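Local coordinates for molybdenum ABC transporter, periplasmic molybdenum-binding protein (Vibrio cholerae, PDB 4RXL) that binds tungstate in a cleft between two lobes and probably serves as the periplasmic molybdate- and tungstate-binding component of a ModABC-type ABC transporter, at residues 8-13 / 55-60; 15-20 / 222-227. One frame throughout, in Å; residues are numbered along the deposited sequence.

Interaction 1. Residues 8-13 / 55-60; sequences IYAASS and LFISAN. With WO4 (tungstate(VI)ion), chain B.
Tungstate O4 is gripped by two donors from Ser-13: the backbone N at 2.8 Å and the hydroxyl OG at a very short 2.5 Å. With chi1 at 55°, OG is folded back over its own backbone, flanked by N and C, so that amide and hydroxyl converge on one oxygen. Two methyl groups line the same side of the oxyanion: Ala-11 CB lies 3.3 Å from O4, and Ala-59 CB approaches from the other segment, 3.8 Å from Ala-11 CB. Ser-40, Ala-126, Val-153 and Tyr-171 supply further hydrogen bonds to the ion, and Tyr-197 OH is a second partner of Ser-13 OG.

Behind this site, 8-11 and 55-57 run as parallel neighbours in a sheet. Tyr-9 bonds through both backbone groups: its N meets Leu-55 O at 2.9 Å, almost perfectly straight (178°), while its O accepts from Ile-57 N. Ala-11 N then donates to Ile-57 O. On one face Ile-8 and Leu-55 lie side by side, with Ala-10 beside Ile-57; on the other, Tyr-9 CB touches Phe-56 CD1, and Tyr-9 O meets the edge of the Phe-56 ring.

Neutral donors and methyl groups form this part of the pocket, consistent with a ModA-type site that holds its oxyanion by hydrogen bonds rather than by charge pairing.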
loop_
_atom_site.group_PDB
_atom_site.type_symbol
_atom_site.label_atom_id
_atom_site.label_comp_id
_atom_site.label_asym_id
_atom_site.label_seq_id
_atom_site.Cartn_x
_atom_site.Cartn_y
_atom_site.Cartn_z
ATOM N N ILE A 8 0.205 11.335 -12.114
ATOM C CA ILE A 8 -0.433 10.333 -11.304
ATOM C C ILE A 8 0.348 10.178 -10.003
ATOM O O ILE A 8 1.537 9.839 -10.008
ATOM C CB ILE A 8 -0.487 8.983 -12.032
ATOM C CG1 ILE A 8 -1.310 9.093 -13.302
ATOM C CG2 ILE A 8 -1.067 7.922 -11.099
ATOM C CD1 ILE A 8 -1.101 7.938 -14.249
ATOM N N TYR A 9 -0.332 10.400 -8.893
ATOM C CA TYR A 9 0.244 10.216 -7.558
ATOM C C TYR A 9 -0.313 8.924 -7.019
ATOM O O TYR A 9 -1.530 8.783 -6.957
ATOM C CB TYR A 9 -0.180 11.392 -6.670
ATOM C CG TYR A 9 0.694 12.627 -6.768
ATOM C CD1 TYR A 9 0.970 13.214 -7.982
ATOM C CD2 TYR A 9 1.236 13.204 -5.622
ATOM C CE1 TYR A 9 1.808 14.321 -8.107
ATOM C CE2 TYR A 9 2.040 14.323 -5.709
ATOM C CZ TYR A 9 2.318 14.881 -6.938
ATOM O OH TYR A 9 3.130 15.991 -6.995
ATOM N N ALA A 10 0.514 7.953 -6.624
ATOM C CA ALA A 10 0.020 6.647 -6.207
ATOM C C ALA A 10 0.793 6.097 -5.026
ATOM O O ALA A 10 2.023 6.164 -4.990
ATOM C CB ALA A 10 0.085 5.652 -7.344
ATOM N N ALA A 11 0.059 5.488 -4.093
ATOM C CA ALA A 11 0.641 4.739 -3.001
ATOM C C ALA A 11 1.797 3.853 -3.474
ATOM O O ALA A 11 1.734 3.192 -4.527
ATOM C CB ALA A 11 -0.425 3.861 -2.386
ATOM N N SER A 12 2.848 3.801 -2.689
ATOM C CA SER A 12 3.981 3.001 -3.023
ATOM C C SER A 12 3.655 1.548 -3.341
ATOM O O SER A 12 4.309 0.958 -4.192
ATOM C CB SER A 12 5.000 3.037 -1.907
ATOM O OG SER A 12 5.479 4.375 -1.737
ATOM N N SER A 13 2.663 0.945 -2.683
ATOM C CA SER A 13 2.345 -0.452 -2.965
ATOM C C SER A 13 1.806 -0.624 -4.400
ATOM O O SER A 13 1.712 -1.742 -4.885
ATOM C CB SER A 13 1.317 -1.024 -1.950
ATOM O OG SER A 13 0.140 -0.239 -1.895
ATOM N N LEU A 55 -4.464 12.632 -10.972
ATOM C CA LEU A 55 -5.053 11.416 -10.395
ATOM C C LEU A 55 -4.310 11.046 -9.149
ATOM O O LEU A 55 -3.075 11.224 -9.084
ATOM C CB LEU A 55 -4.923 10.226 -11.357
ATOM C CG LEU A 55 -5.604 10.242 -12.725
ATOM C CD1 LEU A 55 -5.264 8.950 -13.448
ATOM C CD2 LEU A 55 -7.096 10.398 -12.564
ATOM N N PHE A 56 -5.041 10.469 -8.208
ATOM C CA PHE A 56 -4.488 9.973 -6.946
ATOM C C PHE A 56 -5.002 8.593 -6.603
ATOM O O PHE A 56 -6.183 8.367 -6.574
ATOM C CB PHE A 56 -4.849 10.951 -5.821
ATOM C CG PHE A 56 -4.391 10.521 -4.422
ATOM C CD1 PHE A 56 -3.109 10.059 -4.153
ATOM C CD2 PHE A 56 -5.263 10.624 -3.363
ATOM C CE1 PHE A 56 -2.734 9.734 -2.848
ATOM C CE2 PHE A 56 -4.893 10.266 -2.080
ATOM C CZ PHE A 56 -3.626 9.847 -1.819
ATOM N N ILE A 57 -4.112 7.652 -6.362
ATOM C CA ILE A 57 -4.492 6.319 -5.897
ATOM C C ILE A 57 -3.960 6.165 -4.486
ATOM O O ILE A 57 -2.757 6.186 -4.252
ATOM C CB ILE A 57 -3.904 5.204 -6.796
ATOM C CG1 ILE A 57 -4.461 5.348 -8.225
ATOM C CG2 ILE A 57 -4.161 3.805 -6.220
ATOM C CD1 ILE A 57 -3.776 4.434 -9.233
ATOM N N SER A 58 -4.857 5.995 -3.540
ATOM C CA SER A 58 -4.490 5.791 -2.130
ATOM C C SER A 58 -4.569 4.331 -1.733
ATOM O O SER A 58 -5.329 3.569 -2.315
ATOM C CB SER A 58 -5.473 6.591 -1.294
ATOM O OG SER A 58 -5.186 6.487 0.083
ATOM N N ALA A 59 -3.805 3.928 -0.711
ATOM C CA ALA A 59 -3.893 2.584 -0.154
ATOM C C ALA A 59 -4.913 2.464 0.978
ATOM O O ALA A 59 -5.050 1.383 1.586
ATOM C CB ALA A 59 -2.531 2.115 0.275
ATOM N N ASN A 60 -5.618 3.564 1.267
ATOM C CA ASN A 60 -6.847 3.491 2.067
ATOM C C ASN A 60 -7.923 4.472 1.611
ATOM O O ASN A 60 -7.643 5.372 0.833
ATOM C CB ASN A 60 -6.551 3.628 3.567
ATOM C CG ASN A 60 -6.093 5.005 3.980
ATOM O OD1 ASN A 60 -6.173 5.974 3.225
ATOM N ND2 ASN A 60 -5.591 5.091 5.230
HETATM W W WO4 B . 1.353 2.716 1.209
HETATM O O1 WO4 B . 3.319 2.967 1.556
HETATM O O2 WO4 B . 0.321 1.763 2.696
HETATM O O3 WO4 B . 0.490 4.560 0.913
HETATM O O4 WO4 B . 1.093 1.565 -0.484
#

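Interaction 2. Residues 15-20 / 222-227; sequences TNAVNA and QILQRF
Helix 15-28, which follows the first strand of the sheet, packs here against the end of helix 218-226, close to the C-terminus of the chain. The two short helical segments run roughly antiparallel, at 146°, with their axes 9.6 Å apart. Phe-227, just past the last turn of its helix, makes the largest single contribution to the contact. Its CG is anti to the carbonyl carbon (chi1 -78°), and the ring lies with one face over the backbone of Ala-17, whose CA makes a CH-pi contact 4.1 Å from the ring centroid and only 9° off the normal. Around this point the ring meets two more residues of the facing helix: Ala-20 CB comes to 3.4 Å from Phe-227 CE1, while Asn-16 CB touches CE2 at 3.7 Å. The amide of Asn-16 turns to Arg-154, where OD1 is hydrogen-bonded.

On the buried side, Ala-17 CB meets Leu-224 CD2 at 3.9 Å; nearer the surface Ala-20 CB touches Ile-223 CG2 at the same distance. No hydrogen bond joins the segments. Small alanines on one helix thus receive larger apolar side chains from the other, an apolar helix-helix packing that brings the C-terminal helix of this periplasmic binding protein back onto its N-terminal lobe.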
loop_
_atom_site.group_PDB
_atom_site.type_symbol
_atom_site.label_atom_id
_atom_site.label_comp_id
_atom_site.label_asym_id
_atom_site.label_seq_id
_atom_site.Cartn_x
_atom_site.Cartn_y
_atom_site.Cartn_z
ATOM N N THR A 15 3.270 0.710 -7.063
ATOM C CA THR A 15 4.374 1.078 -7.940
ATOM C C THR A 15 4.396 0.190 -9.183
ATOM O O THR A 15 4.349 0.683 -10.313
ATOM C CB THR A 15 5.721 0.983 -7.228
ATOM O OG1 THR A 15 5.761 1.971 -6.204
ATOM C CG2 THR A 15 6.871 1.208 -8.183
ATOM N N ASN A 16 4.467 -1.119 -8.981
ATOM C CA ASN A 16 4.673 -2.011 -10.091
ATOM C C ASN A 16 3.467 -2.137 -10.975
ATOM O O ASN A 16 3.598 -2.104 -12.180
ATOM C CB ASN A 16 5.179 -3.380 -9.652
ATOM C CG ASN A 16 6.466 -3.257 -8.889
ATOM O OD1 ASN A 16 6.462 -2.945 -7.709
ATOM N ND2 ASN A 16 7.563 -3.469 -9.561
ATOM N N ALA A 17 2.290 -2.216 -10.381
ATOM C CA ALA A 17 1.057 -2.349 -11.127
ATOM C C ALA A 17 0.789 -1.109 -11.957
ATOM O O ALA A 17 0.398 -1.256 -13.117
ATOM C CB ALA A 17 -0.119 -2.612 -10.176
ATOM N N VAL A 18 1.018 0.074 -11.390
ATOM C CA VAL A 18 0.798 1.302 -12.176
ATOM C C VAL A 18 1.846 1.385 -13.289
ATOM O O VAL A 18 1.545 1.790 -14.414
ATOM C CB VAL A 18 0.757 2.564 -11.325
ATOM C CG1 VAL A 18 0.665 3.830 -12.195
ATOM C CG2 VAL A 18 -0.438 2.467 -10.406
ATOM N N ASN A 19 3.074 0.980 -13.017
ATOM C CA ASN A 19 4.050 0.983 -14.085
ATOM C C ASN A 19 3.591 0.080 -15.265
ATOM O O ASN A 19 3.677 0.448 -16.421
ATOM C CB ASN A 19 5.424 0.541 -13.581
ATOM C CG ASN A 19 6.126 1.616 -12.742
ATOM O OD1 ASN A 19 5.774 2.804 -12.763
ATOM N ND2 ASN A 19 7.119 1.186 -12.004
ATOM N N ALA A 20 3.088 -1.118 -14.936
ATOM C CA ALA A 20 2.539 -2.019 -15.922
ATOM C C ALA A 20 1.318 -1.448 -16.652
ATOM O O ALA A 20 1.189 -1.622 -17.848
ATOM C CB ALA A 20 2.193 -3.342 -15.265
ATOM N N GLN A 222 -7.278 -7.135 -15.133
ATOM C CA GLN A 222 -6.505 -8.370 -15.330
ATOM C C GLN A 222 -5.043 -8.126 -14.951
ATOM O O GLN A 222 -4.431 -8.958 -14.298
ATOM C CB GLN A 222 -6.642 -8.926 -16.752
ATOM C CG GLN A 222 -7.932 -9.695 -16.969
ATOM C CD GLN A 222 -8.078 -10.205 -18.396
ATOM O OE1 GLN A 222 -7.553 -9.602 -19.343
ATOM N NE2 GLN A 222 -8.795 -11.310 -18.565
ATOM N N ILE A 223 -4.502 -6.964 -15.308
ATOM C CA ILE A 223 -3.134 -6.622 -14.902
ATOM C C ILE A 223 -3.021 -6.525 -13.386
ATOM O O ILE A 223 -2.108 -7.104 -12.808
ATOM C CB ILE A 223 -2.654 -5.351 -15.625
ATOM C CG1 ILE A 223 -2.390 -5.678 -17.078
ATOM C CG2 ILE A 223 -1.415 -4.792 -14.932
ATOM C CD1 ILE A 223 -2.393 -4.484 -18.010
ATOM N N LEU A 224 -3.936 -5.803 -12.736
ATOM C CA LEU A 224 -3.933 -5.715 -11.273
ATOM C C LEU A 224 -4.017 -7.115 -10.673
ATOM O O LEU A 224 -3.298 -7.410 -9.738
ATOM C CB LEU A 224 -5.101 -4.866 -10.764
ATOM C CG LEU A 224 -4.935 -3.358 -11.015
ATOM C CD1 LEU A 224 -6.260 -2.608 -10.991
ATOM C CD2 LEU A 224 -3.963 -2.785 -10.015
ATOM N N GLN A 225 -4.883 -7.977 -11.184
ATOM C CA GLN A 225 -4.951 -9.372 -10.657
ATOM C C GLN A 225 -3.608 -10.107 -10.790
ATOM O O GLN A 225 -3.206 -10.843 -9.892
ATOM C CB GLN A 225 -6.066 -10.202 -11.316
ATOM C CG GLN A 225 -7.494 -9.642 -11.295
ATOM C CD GLN A 225 -7.920 -9.025 -9.968
ATOM O OE1 GLN A 225 -7.823 -9.662 -8.917
ATOM N NE2 GLN A 225 -8.421 -7.785 -10.016
ATOM N N ARG A 226 -2.892 -9.886 -11.885
ATOM C CA ARG A 226 -1.625 -10.589 -12.108
ATOM C C ARG A 226 -0.522 -10.144 -11.161
ATOM O O ARG A 226 0.389 -10.921 -10.848
ATOM C CB ARG A 226 -1.178 -10.461 -13.559
ATOM C CG ARG A 226 -2.089 -11.276 -14.455
ATOM C CD ARG A 226 -1.424 -11.613 -15.756
ATOM N NE ARG A 226 -1.407 -10.478 -16.663
ATOM C CZ ARG A 226 -2.313 -10.260 -17.622
ATOM N NH1 ARG A 226 -2.168 -9.209 -18.419
ATOM N NH2 ARG A 226 -3.358 -11.057 -17.792
ATOM N N PHE A 227 -0.619 -8.899 -10.698
ATOM C CA PHE A 227 0.296 -8.366 -9.681
ATOM C C PHE A 227 -0.161 -8.722 -8.269
ATOM O O PHE A 227 0.458 -8.328 -7.291
ATOM C CB PHE A 227 0.469 -6.858 -9.864
ATOM C CG PHE A 227 1.407 -6.488 -10.994
ATOM C CD1 PHE A 227 0.967 -6.404 -12.296
ATOM C CD2 PHE A 227 2.762 -6.271 -10.756
ATOM C CE1 PHE A 227 1.833 -6.120 -13.345
ATOM C CE2 PHE A 227 3.614 -5.933 -11.788
ATOM C CZ PHE A 227 3.171 -5.879 -13.084
#

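Overall arrangement
Both interactions belong to the same lobe, their centres about 13 Å apart, and the chain passes from strand 6-11 of interaction 1 through a short turn that carries Ser-13 into helix 15-28 of interaction 2. The pair at 8-13 and 55-60 is wholly buried, ordered by backbone hydrogen bonds, and ends, at Ser-13, in polar groups that hold the ion, with a methyl of Ala-59 beside them. Nearer the surface, the pair at 15-20 and 222-227 is partly buried and relies on apolar and CH-pi contacts alone. They meet directly where Ile-57 CD1 of the sheet packs 4.0 Å from Val-18 CG2 on the inward side of the helix. One contact joins neighbouring strands, the other the two terminal regions.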